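Local structure of acetylornithine aminotransferase (Aquifex aeolicus, 2EH6) at residues Ile177-Val180 / Ile181-Glu184; Val214-Ile218 / Gly219-Glu223; Val284-Glu287 / Val288-Leu291. The protein catalyses the pyridoxal-phosphate-dependent transfer of an amino group from N(2)-acetyl-L-ornithine to 2-oxoglutarate, a step of arginine biosynthesis. All blocks are in the same frame, centred on the assembly; numbering follows the deposited sequence.

Contact 1: residues Ile177-Val180 / Ile181-Glu184; sequences IIEV and IQGE. With PLP (pyridoxal-5'-phosphate), chain C.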
loop_
_atom_site.group_PDB
_atom_site.type_symbol
_atom_site.label_atom_id
_atom_site.label_comp_id
_atom_site.label_asym_id
_atom_site.label_seq_id
_atom_site.Cartn_x
_atom_site.Cartn_y
_atom_site.Cartn_z
ATOM N N ILE A 177 2.272 -20.634 4.118
ATOM C CA ILE A 177 2.242 -19.618 3.064
ATOM C C ILE A 177 3.143 -20.049 1.912
ATOM O O ILE A 177 4.315 -20.367 2.124
ATOM C CB ILE A 177 2.756 -18.263 3.597
ATOM C CG1 ILE A 177 1.965 -17.858 4.841
ATOM C CG2 ILE A 177 2.628 -17.200 2.519
ATOM C CD1 ILE A 177 2.533 -16.649 5.561
ATOM N N ILE A 178 2.623 -20.026 0.690
ATOM C CA ILE A 178 3.434 -20.464 -0.435
ATOM C C ILE A 178 3.087 -19.807 -1.768
ATOM O O ILE A 178 1.979 -19.311 -1.957
ATOM C CB ILE A 178 3.292 -21.997 -0.593
ATOM C CG1 ILE A 178 4.288 -22.534 -1.621
ATOM C CG2 ILE A 178 1.854 -22.340 -0.994
ATOM C CD1 ILE A 178 4.313 -24.057 -1.701
ATOM N N GLU A 179 4.053 -19.801 -2.684
ATOM C CA GLU A 179 3.840 -19.282 -4.033
ATOM C C GLU A 179 3.837 -20.537 -4.905
ATOM O O GLU A 179 4.752 -21.345 -4.796
ATOM C CB GLU A 179 5.005 -18.384 -4.471
ATOM C CG GLU A 179 5.203 -17.145 -3.626
ATOM C CD GLU A 179 6.591 -16.566 -3.784
ATOM O OE1 GLU A 179 6.863 -15.913 -4.819
ATOM O OE2 GLU A 179 7.419 -16.777 -2.875
ATOM N N VAL A 180 2.821 -20.713 -5.748
ATOM C CA VAL A 180 2.761 -21.886 -6.622
ATOM C C VAL A 180 4.038 -21.931 -7.457
ATOM O O VAL A 180 4.603 -22.999 -7.708
ATOM C CB VAL A 180 1.520 -21.837 -7.540
ATOM C CG1 VAL A 180 1.579 -22.958 -8.559
ATOM C CG2 VAL A 180 0.259 -21.977 -6.699
ATOM N N ILE A 181 4.476 -20.754 -7.890
ATOM C CA ILE A 181 5.716 -20.589 -8.642
ATOM C C ILE A 181 6.382 -19.368 -7.999
ATOM O O ILE A 181 5.791 -18.289 -7.961
ATOM C CB ILE A 181 5.471 -20.289 -10.145
ATOM C CG1 ILE A 181 4.773 -21.474 -10.820
ATOM C CG2 ILE A 181 6.804 -20.020 -10.841
ATOM C CD1 ILE A 181 4.427 -21.237 -12.281
ATOM N N GLN A 182 7.590 -19.536 -7.474
ATOM C CA GLN A 182 8.291 -18.420 -6.844
ATOM C C GLN A 182 8.954 -17.567 -7.923
ATOM O O GLN A 182 9.990 -17.941 -8.466
ATOM C CB GLN A 182 9.358 -18.932 -5.874
ATOM C CG GLN A 182 8.851 -19.886 -4.804
ATOM C CD GLN A 182 9.958 -20.309 -3.855
ATOM O OE1 GLN A 182 11.020 -20.744 -4.291
ATOM N NE2 GLN A 182 9.713 -20.181 -2.552
ATOM N N GLY A 183 8.362 -16.418 -8.222
ATOM C CA GLY A 183 8.908 -15.547 -9.248
ATOM C C GLY A 183 10.232 -14.888 -8.909
ATOM O O GLY A 183 11.258 -15.184 -9.524
ATOM N N GLU A 184 10.213 -13.991 -7.929
ATOM C CA GLU A 184 11.413 -13.272 -7.522
ATOM C C GLU A 184 12.531 -14.238 -7.148
ATOM O O GLU A 184 13.703 -13.959 -7.391
ATOM C CB GLU A 184 11.078 -12.341 -6.347
ATOM C CG GLU A 184 12.144 -11.302 -5.981
ATOM C CD GLU A 184 13.321 -11.886 -5.213
ATOM O OE1 GLU A 184 13.104 -12.814 -4.403
ATOM O OE2 GLU A 184 14.461 -11.408 -5.402
HETATM N N1 PLP C . 4.433 -11.385 -3.015
HETATM C C2 PLP C . 4.784 -11.857 -4.226
HETATM C C2A PLP C . 4.656 -13.327 -4.531
HETATM C C3 PLP C . 5.272 -10.983 -5.218
HETATM O O3 PLP C . 5.628 -11.459 -6.450
HETATM C C4 PLP C . 5.387 -9.586 -4.912
HETATM C C4A PLP C . 5.887 -8.665 -5.959
HETATM C C5 PLP C . 4.999 -9.127 -3.588
HETATM C C6 PLP C . 4.524 -10.078 -2.673
HETATM C C5A PLP C . 5.103 -7.661 -3.198
HETATM O O4P PLP C . 4.054 -6.927 -3.833
HETATM P P PLP C . 4.176 -5.361 -3.425
HETATM O O1P PLP C . 3.078 -4.631 -4.100
HETATM O O2P PLP C . 4.053 -5.149 -1.849
HETATM O O3P PLP C . 5.597 -4.794 -3.925
HETATM O O HOH W 1 6.912 -19.330 -1.754
HETATM O O HOH W 2 5.321 -15.723 -6.992
#
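Glu-179 reaches across Gln-182 where strand 173-178 of the central sheet of this class-III (fold type I) aminotransferase leads into a turn at Val-180 and then a short second strand. Its CG lies beside the backbone N (chi1 -62°) with the chain extended beyond, which carries the carboxylate over the glutamine: OE1 lies 3.5 Å from Gln-182 CA, while OE2 passes the aliphatic part of that side chain. The two side chains cross at about a right angle, their carboxylate and amide planes 49° apart. On the cofactor side Glu-179 OE1 also approaches the methyl carbon C2A of pyridoxal phosphate at 3.4 Å. Two waters tie the turn together: one takes a hydrogen bond from Gln-182 NE2 and from Glu-179 N and gives one to Glu-179 OE2, so acid and amide are joined through it rather than directly. Further out, Phe-127 N donates to Glu-179 OE2, and Gln-182 is held by its OE1 to Asn-188 ND2 and by its NE2 to Glu-124 O, which together fix the rotation of both flat groups. The second water serves the other carboxylate oxygen, donating to Glu-179 OE1 at 2.7 Å and to Ile-181 O at 2.8 Å.

Contact 2: residues Val214-Ile218 / Gly219-Glu223; sequences VQTGI and GRTGE. With PLP (pyridoxal-5'-phosphate), chain C.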
loop_
_atom_site.group_PDB
_atom_site.type_symbol
_atom_site.label_atom_id
_atom_site.label_comp_id
_atom_site.label_asym_id
_atom_site.label_seq_id
_atom_site.Cartn_x
_atom_site.Cartn_y
_atom_site.Cartn_z
ATOM N N VAL A 214 0.123 -12.919 -5.757
ATOM C CA VAL A 214 0.408 -11.545 -6.171
ATOM C C VAL A 214 1.072 -11.521 -7.537
ATOM O O VAL A 214 0.740 -10.695 -8.380
ATOM C CB VAL A 214 1.322 -10.837 -5.144
ATOM C CG1 VAL A 214 1.897 -9.544 -5.734
ATOM C CG2 VAL A 214 0.513 -10.514 -3.891
ATOM N N GLN A 215 2.005 -12.443 -7.747
ATOM C CA GLN A 215 2.730 -12.534 -9.005
ATOM C C GLN A 215 2.103 -13.504 -10.007
ATOM O O GLN A 215 2.044 -13.212 -11.199
ATOM C CB GLN A 215 4.179 -12.957 -8.734
ATOM C CG GLN A 215 4.945 -13.379 -9.978
ATOM C CD GLN A 215 5.866 -12.303 -10.517
ATOM O OE1 GLN A 215 7.092 -12.399 -10.390
ATOM N NE2 GLN A 215 5.282 -11.267 -11.121
ATOM N N THR A 216 1.634 -14.654 -9.526
ATOM C CA THR A 216 1.038 -15.661 -10.405
ATOM C C THR A 216 -0.426 -15.425 -10.752
ATOM O O THR A 216 -0.939 -15.992 -11.716
ATOM C CB THR A 216 1.100 -17.070 -9.777
ATOM O OG1 THR A 216 0.340 -17.072 -8.566
ATOM C CG2 THR A 216 2.538 -17.478 -9.483
ATOM N N GLY A 217 -1.099 -14.600 -9.966
ATOM C CA GLY A 217 -2.512 -14.366 -10.192
ATOM C C GLY A 217 -2.957 -13.564 -11.398
ATOM O O GLY A 217 -2.164 -12.909 -12.085
ATOM N N ILE A 218 -4.261 -13.636 -11.639
ATOM C CA ILE A 218 -4.925 -12.923 -12.720
ATOM C C ILE A 218 -4.412 -13.272 -14.120
ATOM O O ILE A 218 -4.022 -12.390 -14.892
ATOM C CB ILE A 218 -4.850 -11.392 -12.488
ATOM C CG1 ILE A 218 -5.066 -11.067 -10.998
ATOM C CG2 ILE A 218 -5.924 -10.685 -13.305
ATOM C CD1 ILE A 218 -6.391 -11.581 -10.404
ATOM N N GLY A 219 -4.413 -14.570 -14.427
ATOM C CA GLY A 219 -4.012 -15.063 -15.738
ATOM C C GLY A 219 -2.549 -15.242 -16.109
ATOM O O GLY A 219 -2.247 -15.864 -17.133
ATOM N N ARG A 220 -1.639 -14.716 -15.299
ATOM C CA ARG A 220 -0.210 -14.809 -15.594
ATOM C C ARG A 220 0.298 -16.193 -16.016
ATOM O O ARG A 220 1.152 -16.294 -16.899
ATOM C CB ARG A 220 0.601 -14.304 -14.389
ATOM C CG ARG A 220 2.112 -14.491 -14.500
ATOM C CD ARG A 220 2.695 -13.851 -15.760
ATOM N NE ARG A 220 2.459 -12.414 -15.841
ATOM C CZ ARG A 220 2.840 -11.662 -16.872
ATOM N NH1 ARG A 220 3.474 -12.217 -17.892
ATOM N NH2 ARG A 220 2.571 -10.364 -16.895
ATOM N N THR A 221 -0.218 -17.257 -15.406
ATOM C CA THR A 221 0.249 -18.600 -15.748
ATOM C C THR A 221 -0.647 -19.400 -16.703
ATOM O O THR A 221 -0.388 -20.579 -16.950
ATOM C CB THR A 221 0.473 -19.454 -14.478
ATOM O OG1 THR A 221 -0.791 -19.774 -13.884
ATOM C CG2 THR A 221 1.328 -18.697 -13.473
ATOM N N GLY A 222 -1.687 -18.778 -17.247
ATOM C CA GLY A 222 -2.554 -19.506 -18.161
ATOM C C GLY A 222 -3.932 -19.784 -17.586
ATOM O O GLY A 222 -4.877 -20.059 -18.324
ATOM N N GLU A 223 -4.038 -19.731 -16.263
ATOM C CA GLU A 223 -5.308 -19.935 -15.571
ATOM C C GLU A 223 -5.543 -18.663 -14.772
ATOM O O GLU A 223 -4.587 -17.970 -14.426
ATOM C CB GLU A 223 -5.227 -21.131 -14.621
ATOM C CG GLU A 223 -5.089 -22.487 -15.304
ATOM C CD GLU A 223 -6.220 -22.773 -16.277
ATOM O OE1 GLU A 223 -7.379 -22.421 -15.965
ATOM O OE2 GLU A 223 -5.952 -23.359 -17.347
HETATM N N1 PLP C . 4.433 -11.385 -3.015
HETATM C C2 PLP C . 4.784 -11.857 -4.226
HETATM C C2A PLP C . 4.656 -13.327 -4.531
HETATM C C3 PLP C . 5.272 -10.983 -5.218
HETATM O O3 PLP C . 5.628 -11.459 -6.450
HETATM C C4 PLP C . 5.387 -9.586 -4.912
HETATM C C4A PLP C . 5.887 -8.665 -5.959
HETATM C C5 PLP C . 4.999 -9.127 -3.588
HETATM C C6 PLP C . 4.524 -10.078 -2.673
HETATM C C5A PLP C . 5.103 -7.661 -3.198
HETATM O O4P PLP C . 4.054 -6.927 -3.833
HETATM P P PLP C . 4.176 -5.361 -3.425
HETATM O O1P PLP C . 3.078 -4.631 -4.100
HETATM O O2P PLP C . 4.053 -5.149 -1.849
HETATM O O3P PLP C . 5.597 -4.794 -3.925
HETATM O O HOH W 3 2.105 -11.226 -13.107
HETATM O O HOH W 4 -2.154 -17.649 -13.301
#
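Gln-215 and Arg-220 meet where the loop after strand 208-212 leaves the cofactor and doubles back on itself. Ahead of them Val-214 lays its CG1 against the pyridine ring of pyridoxal phosphate, 3.6 Å from its C4. Gln-215 follows with CB 3.1 Å from the cofactor's O3; its carbonyl O touches Arg-220 CG and accepts a bond from a water that in turn accepts from Arg-220 NE. Thr-216 O lies 3.5 Å from Arg-220 CB, and Thr-216 CB meets Thr-221 CG2 at 4.0 Å. A second water donates to Thr-216 O and to Glu-223 O, accepts from Thr-221 N, and is also bonded to Thr-221 OG1. Gly-217 opens a type I' turn to Arg-220, with Ile-218 and Gly-219 at its corners, both at positive phi; a type I turn from Gly-219 to Gly-222, closed by Gly-222 N to Gly-219 O, overlaps it. The arginine chain, bent at chi2 (56°) and chi3 (60°), carries NH1 to Pro-355 O and Leu-319 O. The guanidinium is thus held directly at NH1 and through water at NE, probably keeping the loop's shape, and with it the cofactor-facing Val-214 and Gln-215, well defined.

Contact 3: residues Val284-Glu287 / Val288-Leu291; sequences VVDE and VEKL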
loop_
_atom_site.group_PDB
_atom_site.type_symbol
_atom_site.label_atom_id
_atom_site.label_comp_id
_atom_site.label_asym_id
_atom_site.label_seq_id
_atom_site.Cartn_x
_atom_site.Cartn_y
_atom_site.Cartn_z
ATOM N N VAL A 284 -9.609 -5.207 -16.199
ATOM C CA VAL A 284 -8.594 -6.247 -16.315
ATOM C C VAL A 284 -9.169 -7.652 -16.151
ATOM O O VAL A 284 -8.871 -8.553 -16.933
ATOM C CB VAL A 284 -7.475 -6.036 -15.275
ATOM C CG1 VAL A 284 -6.530 -7.231 -15.273
ATOM C CG2 VAL A 284 -6.712 -4.755 -15.593
ATOM N N VAL A 285 -9.994 -7.848 -15.133
ATOM C CA VAL A 285 -10.567 -9.166 -14.914
ATOM C C VAL A 285 -11.406 -9.640 -16.102
ATOM O O VAL A 285 -11.296 -10.795 -16.511
ATOM C CB VAL A 285 -11.396 -9.198 -13.617
ATOM C CG1 VAL A 285 -12.156 -10.516 -13.513
ATOM C CG2 VAL A 285 -10.450 -9.047 -12.414
ATOM N N ASP A 286 -12.223 -8.758 -16.667
ATOM C CA ASP A 286 -13.040 -9.142 -17.814
ATOM C C ASP A 286 -12.171 -9.454 -19.027
ATOM O O ASP A 286 -12.384 -10.456 -19.715
ATOM C CB ASP A 286 -14.031 -8.034 -18.182
ATOM C CG ASP A 286 -15.145 -7.885 -17.166
ATOM O OD1 ASP A 286 -15.366 -8.834 -16.383
ATOM O OD2 ASP A 286 -15.807 -6.824 -17.162
ATOM N N GLU A 287 -11.188 -8.598 -19.289
ATOM C CA GLU A 287 -10.306 -8.804 -20.433
ATOM C C GLU A 287 -9.417 -10.024 -20.283
ATOM O O GLU A 287 -9.221 -10.780 -21.234
ATOM C CB GLU A 287 -9.439 -7.563 -20.663
ATOM C CG GLU A 287 -10.239 -6.322 -21.022
ATOM C CD GLU A 287 -11.053 -6.513 -22.289
ATOM O OE1 GLU A 287 -10.445 -6.774 -23.345
ATOM O OE2 GLU A 287 -12.296 -6.406 -22.228
ATOM N N VAL A 288 -8.873 -10.217 -19.088
ATOM C CA VAL A 288 -7.984 -11.342 -18.831
ATOM C C VAL A 288 -8.645 -12.704 -19.001
ATOM O O VAL A 288 -8.047 -13.614 -19.563
ATOM C CB VAL A 288 -7.376 -11.253 -17.410
ATOM C CG1 VAL A 288 -6.745 -12.585 -17.021
ATOM C CG2 VAL A 288 -6.324 -10.150 -17.372
ATOM N N GLU A 289 -9.870 -12.862 -18.520
ATOM C CA GLU A 289 -10.514 -14.157 -18.664
ATOM C C GLU A 289 -10.709 -14.512 -20.137
ATOM O O GLU A 289 -10.734 -15.683 -20.493
ATOM C CB GLU A 289 -11.843 -14.194 -17.903
ATOM C CG GLU A 289 -12.788 -13.065 -18.199
ATOM C CD GLU A 289 -13.959 -13.049 -17.236
ATOM O OE1 GLU A 289 -13.712 -13.032 -16.009
ATOM O OE2 GLU A 289 -15.121 -13.051 -17.700
ATOM N N LYS A 290 -10.822 -13.499 -20.991
ATOM C CA LYS A 290 -10.982 -13.729 -22.427
ATOM C C LYS A 290 -9.635 -14.084 -23.059
ATOM O O LYS A 290 -9.580 -14.694 -24.127
ATOM C CB LYS A 290 -11.525 -12.477 -23.117
ATOM C CG LYS A 290 -12.889 -12.011 -22.638
ATOM C CD LYS A 290 -13.278 -10.718 -23.341
ATOM C CE LYS A 290 -14.536 -10.105 -22.747
ATOM N NZ LYS A 290 -14.871 -8.811 -23.407
ATOM N N LEU A 291 -8.555 -13.699 -22.387
ATOM C CA LEU A 291 -7.196 -13.938 -22.871
ATOM C C LEU A 291 -6.561 -15.249 -22.422
ATOM O O LEU A 291 -5.546 -15.671 -22.981
ATOM C CB LEU A 291 -6.285 -12.785 -22.430
ATOM C CG LEU A 291 -6.457 -11.421 -23.101
ATOM C CD1 LEU A 291 -5.718 -10.359 -22.292
ATOM C CD2 LEU A 291 -5.930 -11.481 -24.532
#
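Val-284 and Val-288 stand side by side, one turn apart, on the long helix 275-308, and begin a run of i to i+3 and i to i+4 contacts along it. The apolar contact is theirs, Val-284 CG1 to Val-288 CG2 at 3.6 Å, on the face turned to Ile-218 of the cofactor loop. Val-285, the next residue, packs instead against Leu-75 and Leu-79 of helix 70-81.

The backbone bonds are regular at first. Val-288 N donates to Val-284 O at 2.7 Å, nearly in line with the C=O, and Glu-289 N to Val-285 O at 3.2 Å from a position tilted 32° off the carbonyl plane. Farther along, Glu-287 O receives Lys-290 N and Leu-291 N, both weakly, so one carbonyl is shared between an i+3 and an i+4 donor; Leu-291 N also donates to Val-288 O at 2.9 Å.

Glu-289 sets its CG between its own backbone N and carbonyl carbon (chi1 52°), which presses that methylene onto two carbonyls of the preceding turn, 3.0 Å from Asp-286 O and 3.2 Å from Val-285 O. With an alanine here the methylene is gone, which is likely to uncover both oxygens and leave Lys-81 without its weak, long ion partner.

The charged groups are more loosely matched. Asp-286 OD1 and Glu-289 OE2 are like charges 4.4 Å apart, probably eased by Lys-78 and Lys-81, each a weak, long ion partner of one acid. Glu-287, curled at chi2, binds Tyr-46 OH through OE1 and Lys-48 through OE2. Lys-290, reaching out extended over Asp-286 O, adds a long salt bridge from NZ to Glu-287 OE2 at 3.7 Å.

How the contacts relate
The three contacts follow one another along the chain, each closed before the next opens, within a single class-III aminotransferase fold. Contact 1 lies on strand 173-178 and contact 2 in the loop after its parallel neighbour 208-212, both strands of the central seven-stranded sheet; the centres of the two contacts are about 11 Å apart, and both touch pyridoxal phosphate. They meet directly where Ile-181 O packs on Thr-216 CG2. Contact 3, on helix 275-308, has its centre about 11 Å from that of contact 2 and touches it as Val-288 CG1 packs on Ile-218 O, but the centres of contacts 1 and 3 are about 22 Å apart. Contact 2 therefore touches both others, linking the cofactor side to helix 275-308.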